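Local coordinates for amidohydrolase 3 domain-containing protein (Pyrococcus horikoshii, PDB 3IGH), which is of uncharacterised function but probably hydrolyses carbon-nitrogen bonds other than peptide bonds, as a metal-dependent member of the amidohydrolase family, at residues 130-141 with 162-173. Numbering follows the deposited sequence. Where two conformers were deposited one is given.
Sequences FIYRKCFHVAVA and GIIKEKSLEEAR. With SO4 (sulfate ion), chain P.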
loop_
_atom_site.group_PDB
_atom_site.type_symbol
_atom_site.label_atom_id
_atom_site.label_comp_id
_atom_site.label_asym_id
_atom_site.label_seq_id
_atom_site.Cartn_x
_atom_site.Cartn_y
_atom_site.Cartn_z
ATOM N N PHE A 130 9.312 -18.271 30.032
ATOM C CA PHE A 130 10.554 -18.246 29.275
ATOM C C PHE A 130 11.348 -17.029 29.763
ATOM O O PHE A 130 10.886 -15.893 29.628
ATOM C CB PHE A 130 10.237 -18.130 27.780
ATOM C CG PHE A 130 11.443 -18.233 26.885
ATOM C CD1 PHE A 130 11.878 -19.470 26.437
ATOM C CD2 PHE A 130 12.132 -17.090 26.475
ATOM C CE1 PHE A 130 12.978 -19.584 25.604
ATOM C CE2 PHE A 130 13.242 -17.195 25.642
ATOM C CZ PHE A 130 13.660 -18.443 25.199
ATOM N N ILE A 131 12.516 -17.258 30.362
ATOM C CA ILE A 131 13.269 -16.143 30.974
ATOM C C ILE A 131 14.691 -15.992 30.449
ATOM O O ILE A 131 15.528 -16.888 30.586
ATOM C CB ILE A 131 13.230 -16.146 32.538
ATOM C CG1 ILE A 131 13.771 -17.460 33.130
ATOM C CG2 ILE A 131 11.818 -15.876 33.039
ATOM C CD1 ILE A 131 14.091 -17.373 34.630
ATOM N N TYR A 132 14.954 -14.835 29.843
ATOM C CA TYR A 132 16.275 -14.529 29.320
ATOM C C TYR A 132 17.220 -14.142 30.444
ATOM O O TYR A 132 16.857 -13.360 31.319
ATOM C CB TYR A 132 16.200 -13.349 28.364
ATOM C CG TYR A 132 15.632 -13.660 27.010
ATOM C CD1 TYR A 132 16.414 -14.281 26.029
ATOM C CD2 TYR A 132 14.322 -13.300 26.687
ATOM C CE1 TYR A 132 15.894 -14.549 24.760
ATOM C CE2 TYR A 132 13.793 -13.566 25.423
ATOM C CZ TYR A 132 14.584 -14.184 24.468
ATOM O OH TYR A 132 14.059 -14.445 23.225
ATOM N N ARG A 133 18.430 -14.689 30.396
ATOM C CA ARG A 133 19.538 -14.189 31.205
ATOM C C ARG A 133 19.912 -12.801 30.706
ATOM O O ARG A 133 19.682 -12.471 29.539
ATOM C CB ARG A 133 20.759 -15.103 31.070
ATOM C CG ARG A 133 21.881 -14.813 32.089
ATOM C CD ARG A 133 23.135 -15.643 31.855
ATOM N NE ARG A 133 24.196 -15.195 32.756
ATOM C CZ ARG A 133 25.097 -14.256 32.466
ATOM N NH1 ARG A 133 25.103 -13.661 31.278
ATOM N NH2 ARG A 133 26.007 -13.916 33.366
ATOM N N LYS A 134 20.446 -11.984 31.609
ATOM C CA LYS A 134 21.204 -10.779 31.271
ATOM C C LYS A 134 22.046 -11.039 30.015
ATOM O O LYS A 134 22.716 -12.073 29.914
ATOM C CB LYS A 134 22.097 -10.438 32.474
ATOM C CG LYS A 134 22.912 -9.170 32.382
ATOM C CD LYS A 134 24.049 -9.193 33.400
ATOM C CE LYS A 134 25.267 -9.934 32.860
ATOM N NZ LYS A 134 26.479 -9.664 33.680
ATOM N N CYS A 135 21.969 -10.120 29.051
ATOM C CA CYS A 135 22.702 -10.195 27.759
ATOM C C CYS A 135 22.071 -11.081 26.679
ATOM O O CYS A 135 22.571 -11.129 25.553
ATOM C CB CYS A 135 24.207 -10.509 27.935
ATOM S SG CYS A 135 25.058 -9.392 29.091
ATOM N N PHE A 136 20.986 -11.779 27.035
ATOM C CA PHE A 136 20.097 -12.467 26.085
ATOM C C PHE A 136 20.761 -13.585 25.259
ATOM O O PHE A 136 20.339 -13.858 24.136
ATOM C CB PHE A 136 19.391 -11.453 25.151
ATOM C CG PHE A 136 18.507 -10.447 25.867
ATOM C CD1 PHE A 136 17.142 -10.676 26.003
ATOM C CD2 PHE A 136 19.038 -9.261 26.378
ATOM C CE1 PHE A 136 16.320 -9.763 26.648
ATOM C CE2 PHE A 136 18.227 -8.338 27.031
ATOM C CZ PHE A 136 16.860 -8.588 27.165
ATOM N N HIS A 137 21.794 -14.229 25.805
ATOM C CA HIS A 137 22.446 -15.339 25.098
ATOM C C HIS A 137 22.076 -16.701 25.695
ATOM O O HIS A 137 22.449 -17.743 25.151
ATOM C CB HIS A 137 23.971 -15.168 25.062
ATOM C CG HIS A 137 24.425 -13.878 24.446
ATOM N ND1 HIS A 137 24.121 -13.523 23.149
ATOM C CD2 HIS A 137 25.175 -12.867 24.947
ATOM C CE1 HIS A 137 24.652 -12.342 22.881
ATOM N NE2 HIS A 137 25.298 -11.924 23.954
ATOM N N VAL A 138 21.349 -16.680 26.811
ATOM C CA VAL A 138 20.889 -17.892 27.494
ATOM C C VAL A 138 19.474 -17.644 28.011
ATOM O O VAL A 138 19.132 -16.524 28.413
ATOM C CB VAL A 138 21.814 -18.275 28.720
ATOM C CG1 VAL A 138 21.307 -19.526 29.429
ATOM C CG2 VAL A 138 23.262 -18.498 28.305
ATOM N N ALA A 139 18.648 -18.692 28.003
ATOM C CA ALA A 139 17.334 -18.638 28.618
ATOM C C ALA A 139 16.995 -19.918 29.364
ATOM O O ALA A 139 17.581 -20.968 29.112
ATOM C CB ALA A 139 16.267 -18.347 27.569
ATOM N N VAL A 140 16.050 -19.813 30.292
ATOM C CA VAL A 140 15.515 -20.983 30.984
ATOM C C VAL A 140 14.002 -20.996 30.795
ATOM O O VAL A 140 13.354 -19.941 30.796
ATOM C CB VAL A 140 15.873 -21.013 32.506
ATOM C CG1 VAL A 140 15.533 -22.373 33.121
ATOM C CG2 VAL A 140 17.349 -20.735 32.731
ATOM N N ALA A 141 13.448 -22.196 30.628
ATOM C CA ALA A 141 12.015 -22.373 30.431
ATOM C C ALA A 141 11.453 -23.495 31.313
ATOM O O ALA A 141 12.154 -24.471 31.592
ATOM C CB ALA A 141 11.733 -22.651 28.951
ATOM N N GLY A 162 16.422 -27.159 31.876
ATOM C CA GLY A 162 15.626 -26.210 31.097
ATOM C C GLY A 162 16.446 -25.102 30.459
ATOM O O GLY A 162 15.879 -24.120 29.976
ATOM N N ILE A 163 17.770 -25.274 30.442
ATOM C CA ILE A 163 18.706 -24.256 29.947
ATOM C C ILE A 163 18.900 -24.348 28.440
ATOM O O ILE A 163 19.262 -25.402 27.907
ATOM C CB ILE A 163 20.075 -24.324 30.676
ATOM C CG1 ILE A 163 19.903 -23.906 32.144
ATOM C CG2 ILE A 163 21.117 -23.441 29.976
ATOM C CD1 ILE A 163 21.043 -24.317 33.056
ATOM N N ILE A 164 18.649 -23.222 27.770
ATOM C CA ILE A 164 18.659 -23.121 26.323
ATOM C C ILE A 164 19.695 -22.059 25.933
ATOM O O ILE A 164 19.621 -20.915 26.393
ATOM C CB ILE A 164 17.258 -22.683 25.807
ATOM C CG1 ILE A 164 16.152 -23.606 26.342
ATOM C CG2 ILE A 164 17.225 -22.667 24.301
ATOM C CD1 ILE A 164 14.772 -22.963 26.368
ATOM N N LYS A 165 20.646 -22.435 25.081
ATOM C CA LYS A 165 21.722 -21.528 24.680
ATOM C C LYS A 165 22.138 -21.742 23.231
ATOM O O LYS A 165 21.691 -22.694 22.587
ATOM C CB LYS A 165 22.936 -21.674 25.613
ATOM C CG LYS A 165 23.549 -23.074 25.657
ATOM C CD LYS A 165 24.620 -23.178 26.741
ATOM C CE LYS A 165 25.251 -24.563 26.778
ATOM N NZ LYS A 165 26.043 -24.846 25.551
ATOM N N GLU A 166 22.985 -20.839 22.737
ATOM C CA GLU A 166 23.571 -20.903 21.391
ATOM C C GLU A 166 22.535 -21.111 20.281
ATOM O O GLU A 166 21.612 -20.300 20.146
ATOM C CB GLU A 166 24.726 -21.917 21.344
ATOM C CG GLU A 166 25.901 -21.538 22.268
ATOM C CD GLU A 166 27.001 -22.597 22.328
ATOM O OE1 GLU A 166 27.400 -23.124 21.264
ATOM O OE2 GLU A 166 27.481 -22.890 23.445
ATOM N N LYS A 167 22.653 -22.194 19.512
ATOM C CA LYS A 167 21.746 -22.396 18.383
ATOM C C LYS A 167 20.360 -22.889 18.794
ATOM O O LYS A 167 19.402 -22.712 18.043
ATOM C CB LYS A 167 22.363 -23.275 17.288
ATOM C CG LYS A 167 22.535 -24.738 17.634
ATOM C CD LYS A 167 23.083 -25.497 16.427
ATOM C CE LYS A 167 23.542 -26.899 16.795
ATOM N NZ LYS A 167 22.411 -27.783 17.201
ATOM N N SER A 168 20.254 -23.488 19.983
ATOM C CA SER A 168 18.949 -23.852 20.544
ATOM C C SER A 168 18.146 -22.613 20.948
ATOM O O SER A 168 16.914 -22.622 20.881
ATOM C CB SER A 168 19.100 -24.795 21.733
ATOM O OG SER A 168 19.654 -26.029 21.317
ATOM N N LEU A 169 18.847 -21.562 21.377
ATOM C CA LEU A 169 18.207 -20.286 21.696
ATOM C C LEU A 169 17.754 -19.586 20.425
ATOM O O LEU A 169 16.686 -18.959 20.397
ATOM C CB LEU A 169 19.136 -19.374 22.505
ATOM C CG LEU A 169 18.462 -18.073 22.965
ATOM C CD1 LEU A 169 17.297 -18.358 23.909
ATOM C CD2 LEU A 169 19.453 -17.146 23.608
ATOM N N GLU A 170 18.581 -19.694 19.385
ATOM C CA GLU A 170 18.248 -19.213 18.050
ATOM C C GLU A 170 16.974 -19.908 17.554
ATOM O O GLU A 170 16.096 -19.272 16.971
ATOM C CB GLU A 170 19.426 -19.482 17.107
ATOM C CG GLU A 170 19.255 -19.013 15.662
ATOM C CD GLU A 170 20.370 -19.514 14.749
ATOM O OE1 GLU A 170 21.489 -19.779 15.245
ATOM O OE2 GLU A 170 20.126 -19.642 13.530
ATOM N N GLU A 171 16.882 -21.215 17.802
ATOM C CA GLU A 171 15.693 -21.986 17.430
ATOM C C GLU A 171 14.487 -21.535 18.251
ATOM O O GLU A 171 13.418 -21.297 17.699
ATOM C CB GLU A 171 15.918 -23.496 17.599
ATOM C CG GLU A 171 14.738 -24.354 17.130
ATOM C CD GLU A 171 14.847 -25.820 17.534
ATOM O OE1 GLU A 171 15.395 -26.121 18.617
ATOM O OE2 GLU A 171 14.363 -26.677 16.765
ATOM N N ALA A 172 14.674 -21.398 19.563
ATOM C CA ALA A 172 13.599 -20.978 20.456
ATOM C C ALA A 172 13.028 -19.615 20.071
ATOM O O ALA A 172 11.808 -19.434 20.095
ATOM C CB ALA A 172 14.077 -20.961 21.908
ATOM N N ARG A 173 13.881 -18.711 19.657
ATOM C CA ARG A 173 13.448 -17.397 19.290
ATOM C C ARG A 173 12.649 -17.425 18.015
ATOM O O ARG A 173 11.664 -16.764 17.908
ATOM C CB ARG A 173 14.646 -16.537 19.062
ATOM C CG ARG A 173 15.175 -15.933 20.263
ATOM C CD ARG A 173 15.656 -14.580 19.897
ATOM N NE ARG A 173 16.901 -14.307 20.561
ATOM C CZ ARG A 173 17.124 -13.213 21.263
ATOM N NH1 ARG A 173 18.283 -13.047 21.863
ATOM N NH2 ARG A 173 16.185 -12.290 21.350
HETATM S S SO4 P . 24.357 -31.214 18.404
HETATM O O1 SO4 P . 24.082 -29.784 18.362
HETATM O O2 SO4 P . 24.108 -31.735 19.743
HETATM O O3 SO4 P . 23.484 -31.907 17.460
HETATM O O4 SO4 P . 25.754 -31.436 18.041
#
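Leu169 pushes one methyl, CD1, against the ring edge of Phe130, 3.9 Å from CZ, and against Ala139 CB. Its side chain sets out toward the strands, and CG anti to the backbone N (chi1 -175°) lets CD2 reach separately to the backbone of Phe136 and His137, 3.4 Å from Phe136 O. Ala172, three residues on, is small enough to let the helix sit close to Phe130. Ile164 CD1 meets CE1 of that ring at 3.9 Å, the side chains crossing at about a right angle. Phe130 CE2 and Phe136 CD1 lie over opposite faces of the Tyr132 ring. In one of two deposited Arg173 conformers, Tyr132 CE1 lies over a guanidinium face, 3.9 Å from Arg173 CZ. Replacing Tyr132 by alanine would probably open a gap between the two phenylalanines and deprive the arginine of its aromatic neighbour. Ala139 and Ile164 form an antiparallel hydrogen-bonded pair, both bonds nearly straight. Gly162, in a G1 beta bulge with Ile163, has positive phi, and a CB would hit Ala141 O. Helix 166-180 thus covers the Phe130, Ala139 and Ile164 face of a beta hairpin extended by antiparallel strand 163-165, probably a peripheral part of the amidohydrolase fold, outside its barrel.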